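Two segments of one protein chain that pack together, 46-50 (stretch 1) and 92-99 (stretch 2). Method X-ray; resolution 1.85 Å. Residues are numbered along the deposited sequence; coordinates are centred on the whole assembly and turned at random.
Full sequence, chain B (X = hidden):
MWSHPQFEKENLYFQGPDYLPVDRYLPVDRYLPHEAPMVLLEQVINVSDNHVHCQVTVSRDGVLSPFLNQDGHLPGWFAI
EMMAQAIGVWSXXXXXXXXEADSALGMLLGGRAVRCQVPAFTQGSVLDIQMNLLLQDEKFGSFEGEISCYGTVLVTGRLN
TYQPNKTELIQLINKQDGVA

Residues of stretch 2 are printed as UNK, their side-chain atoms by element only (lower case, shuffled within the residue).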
# COMPACT_ATOMS: atom_id res chain seq x y z
N ASN B 46 -4.89 -5.47 19.85
CA ASN B 46 -5.33 -4.41 20.76
C ASN B 46 -5.73 -3.16 20.00
O ASN B 46 -5.18 -2.87 18.93
CB ASN B 46 -4.22 -4.07 21.77
CG ASN B 46 -4.75 -3.80 23.15
OD1 ASN B 46 -5.32 -2.74 23.41
ND2 ASN B 46 -4.59 -4.76 24.05
N VAL B 47 -6.71 -2.45 20.55
CA VAL B 47 -7.11 -1.14 20.04
C VAL B 47 -7.44 -0.23 21.21
O VAL B 47 -8.09 -0.66 22.18
CB VAL B 47 -8.37 -1.19 19.13
CG1 VAL B 47 -8.48 0.12 18.35
CG2 VAL B 47 -8.35 -2.37 18.17
N SER B 48 -7.02 1.03 21.11
CA SER B 48 -7.37 2.06 22.08
C SER B 48 -7.57 3.38 21.35
O SER B 48 -7.42 3.44 20.13
CB SER B 48 -6.29 2.18 23.15
OG SER B 48 -5.13 2.82 22.64
N ASP B 49 -7.89 4.43 22.09
CA ASP B 49 -8.14 5.75 21.50
C ASP B 49 -6.95 6.34 20.72
O ASP B 49 -7.16 7.21 19.88
CB ASP B 49 -8.60 6.76 22.56
CG ASP B 49 -9.97 6.42 23.14
OD1 ASP B 49 -10.10 6.36 24.38
OD2 ASP B 49 -10.92 6.20 22.36
N ASN B 50 -5.72 5.91 21.00
CA ASN B 50 -4.55 6.44 20.27
C ASN B 50 -3.59 5.38 19.70
O ASN B 50 -2.46 5.72 19.33
CB ASN B 50 -3.80 7.41 21.18
CG ASN B 50 -3.19 6.73 22.39
OD1 ASN B 50 -3.16 5.50 22.47
ND2 ASN B 50 -2.70 7.52 23.34
N UNK B 92 -12.27 1.60 12.07
CA UNK B 92 -13.40 0.67 12.08
C UNK B 92 -13.92 0.31 13.46
O UNK B 92 -15.13 0.31 13.68
N UNK B 93 -12.99 -0.01 14.37
CA UNK B 93 -13.31 -0.33 15.76
C UNK B 93 -14.05 0.82 16.45
O UNK B 93 -15.06 0.60 17.10
c UNK B 93 -12.54 -1.38 19.08
c UNK B 93 -13.20 -2.64 21.49
n UNK B 93 -12.13 0.60 20.07
c UNK B 93 -12.84 -1.31 21.53
c UNK B 93 -12.90 -2.73 19.06
c UNK B 93 -11.91 0.73 18.72
c UNK B 93 -13.23 -3.35 20.27
c UNK B 93 -12.15 -0.45 18.07
c UNK B 93 -12.03 -0.70 16.57
c UNK B 93 -12.51 -0.69 20.32
N UNK B 94 -13.53 2.03 16.28
CA UNK B 94 -14.12 3.22 16.89
C UNK B 94 -15.48 3.61 16.32
O UNK B 94 -16.34 4.09 17.06
c UNK B 94 -12.02 4.22 17.84
n UNK B 94 -10.76 4.02 19.62
c UNK B 94 -10.00 3.77 18.57
c UNK B 94 -12.03 4.30 19.20
n UNK B 94 -10.74 3.87 17.48
c UNK B 94 -13.13 4.38 16.86
N UNK B 95 -15.68 3.39 15.02
CA UNK B 95 -17.02 3.54 14.42
C UNK B 95 -18.03 2.54 14.99
O UNK B 95 -19.19 2.90 15.23
n UNK B 95 -17.94 5.51 8.50
c UNK B 95 -16.41 4.59 12.15
c UNK B 95 -16.73 5.96 8.83
n UNK B 95 -16.21 6.98 8.15
c UNK B 95 -16.96 3.39 12.90
c UNK B 95 -16.42 4.27 10.66
n UNK B 95 -16.01 5.40 9.82
N UNK B 96 -17.59 1.29 15.20
CA UNK B 96 -18.45 0.24 15.77
C UNK B 96 -18.79 0.49 17.24
O UNK B 96 -19.93 0.25 17.65
c UNK B 96 -18.53 -3.24 12.48
c UNK B 96 -17.81 -1.14 15.61
n UNK B 96 -18.63 -4.67 12.13
c UNK B 96 -17.70 -1.59 14.16
c UNK B 96 -18.12 -3.03 13.93
N UNK B 97 -17.81 0.95 18.02
CA UNK B 97 -18.05 1.37 19.41
C UNK B 97 -19.00 2.57 19.51
O UNK B 97 -19.79 2.64 20.45
o UNK B 97 -16.24 -1.73 20.96
c UNK B 97 -16.46 -0.54 21.26
c UNK B 97 -15.81 0.55 20.42
o UNK B 97 -17.19 -0.21 22.21
c UNK B 97 -16.73 1.73 20.12
N UNK B 98 -18.92 3.48 18.54
CA UNK B 98 -19.79 4.67 18.50
C UNK B 98 -21.11 4.45 17.73
O UNK B 98 -21.85 5.41 17.51
c UNK B 98 -16.82 7.11 18.43
c UNK B 98 -19.00 5.86 17.93
n UNK B 98 -15.22 5.37 20.10
c UNK B 98 -18.10 6.50 18.97
n UNK B 98 -14.44 7.21 21.26
n UNK B 98 -15.93 7.52 19.52
c UNK B 98 -15.20 6.70 20.29
N UNK B 99 -21.42 3.20 17.38
CA UNK B 99 -22.63 2.84 16.61
C UNK B 99 -22.81 3.67 15.32
O UNK B 99 -23.93 3.99 14.92
c UNK B 99 -23.87 2.91 17.51
n UNK B 99 -24.74 -0.26 20.50
c UNK B 99 -25.09 2.04 19.53
c UNK B 99 -25.01 1.18 20.79
c UNK B 99 -23.80 2.00 18.73

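Position 92 has backbone atoms and nothing beyond CA. With no side-chain atom to place, it is Gly 92. Its O accepts a hydrogen bond from the N of position 96 at 3.1 Å, so it belongs to the helix without touching stretch 1.

Position 93 carries ten side-chain atoms, nine C and one N: a single carbon leads to fused five- and six-membered rings. One ring carbon lies 3.5 Å from CG1 of Val 47. An indole is the side chain that fits, giving Trp 93, and the touching atom is CD1.

Position 94 has six side-chain atoms, four C and two N, with one carbon leading to a five-membered ring that holds both nitrogens. A ring carbon lies 3.0 Å from Ser 48 O, near the ring plane, and 4.0 Å from Val 47 CG1; a ring nitrogen stands 3.5 Å from Asp 49 OD2. This is the imidazole of His 94, and these atoms are CE1 and NE2. None of these contacts is a hydrogen bond; NE2 to Ser 48 O, at 3.4 Å, has a poor angle.

Position 95 shows an unbranched run of three C and an N, then a carbon bearing two more N, all out of reach of stretch 1. That guanidinium identifies Arg 95.

Position 96 has four carbons in a row ending in N, out of reach of stretch 1, hence Lys 96; its NZ is hydrogen-bonded elsewhere in the structure.

Position 97 has three carbons, the third carrying two O, and does not touch stretch 1: a carboxylate on a two-methylene arm, Glu 97.

Position 98 has seven side-chain atoms: three C, an N, then a carbon bearing two N; one terminal N lies 3.8 Å from Asp 49 OD2. This is Arg 98, the first residue to leave helical phi/psi, and that atom is NH2, in a long salt bridge. CA-to-CB points sideways, but the end of the chain comes nearer. NH1 makes a weak hydrogen bond to His 94 O at 3.5 Å, tying the guanidinium back to the helix.

Position 99 again ends four carbons in N: Lys 99, poorly ordered and clear of the contact.

The contact buries 230 Å² in total, with strand and helix axes crossing at -63°. The CA-to-CB bond of Val 47 points toward stretch 2, and CG1 sits over one Trp 93 face, 3.9 Å from the five-membered ring centroid and 29° off its normal, a CH-pi contact. His 94 fits against Val 47, Ser 48 and Asp 49, and Asp 49 with Arg 98 adds a long charged link between exposed side chains. Without cross-stretch hydrogen bonds, the contact rests on packing and one long salt bridge.

Stretch 2 92-99: GWHRKERK
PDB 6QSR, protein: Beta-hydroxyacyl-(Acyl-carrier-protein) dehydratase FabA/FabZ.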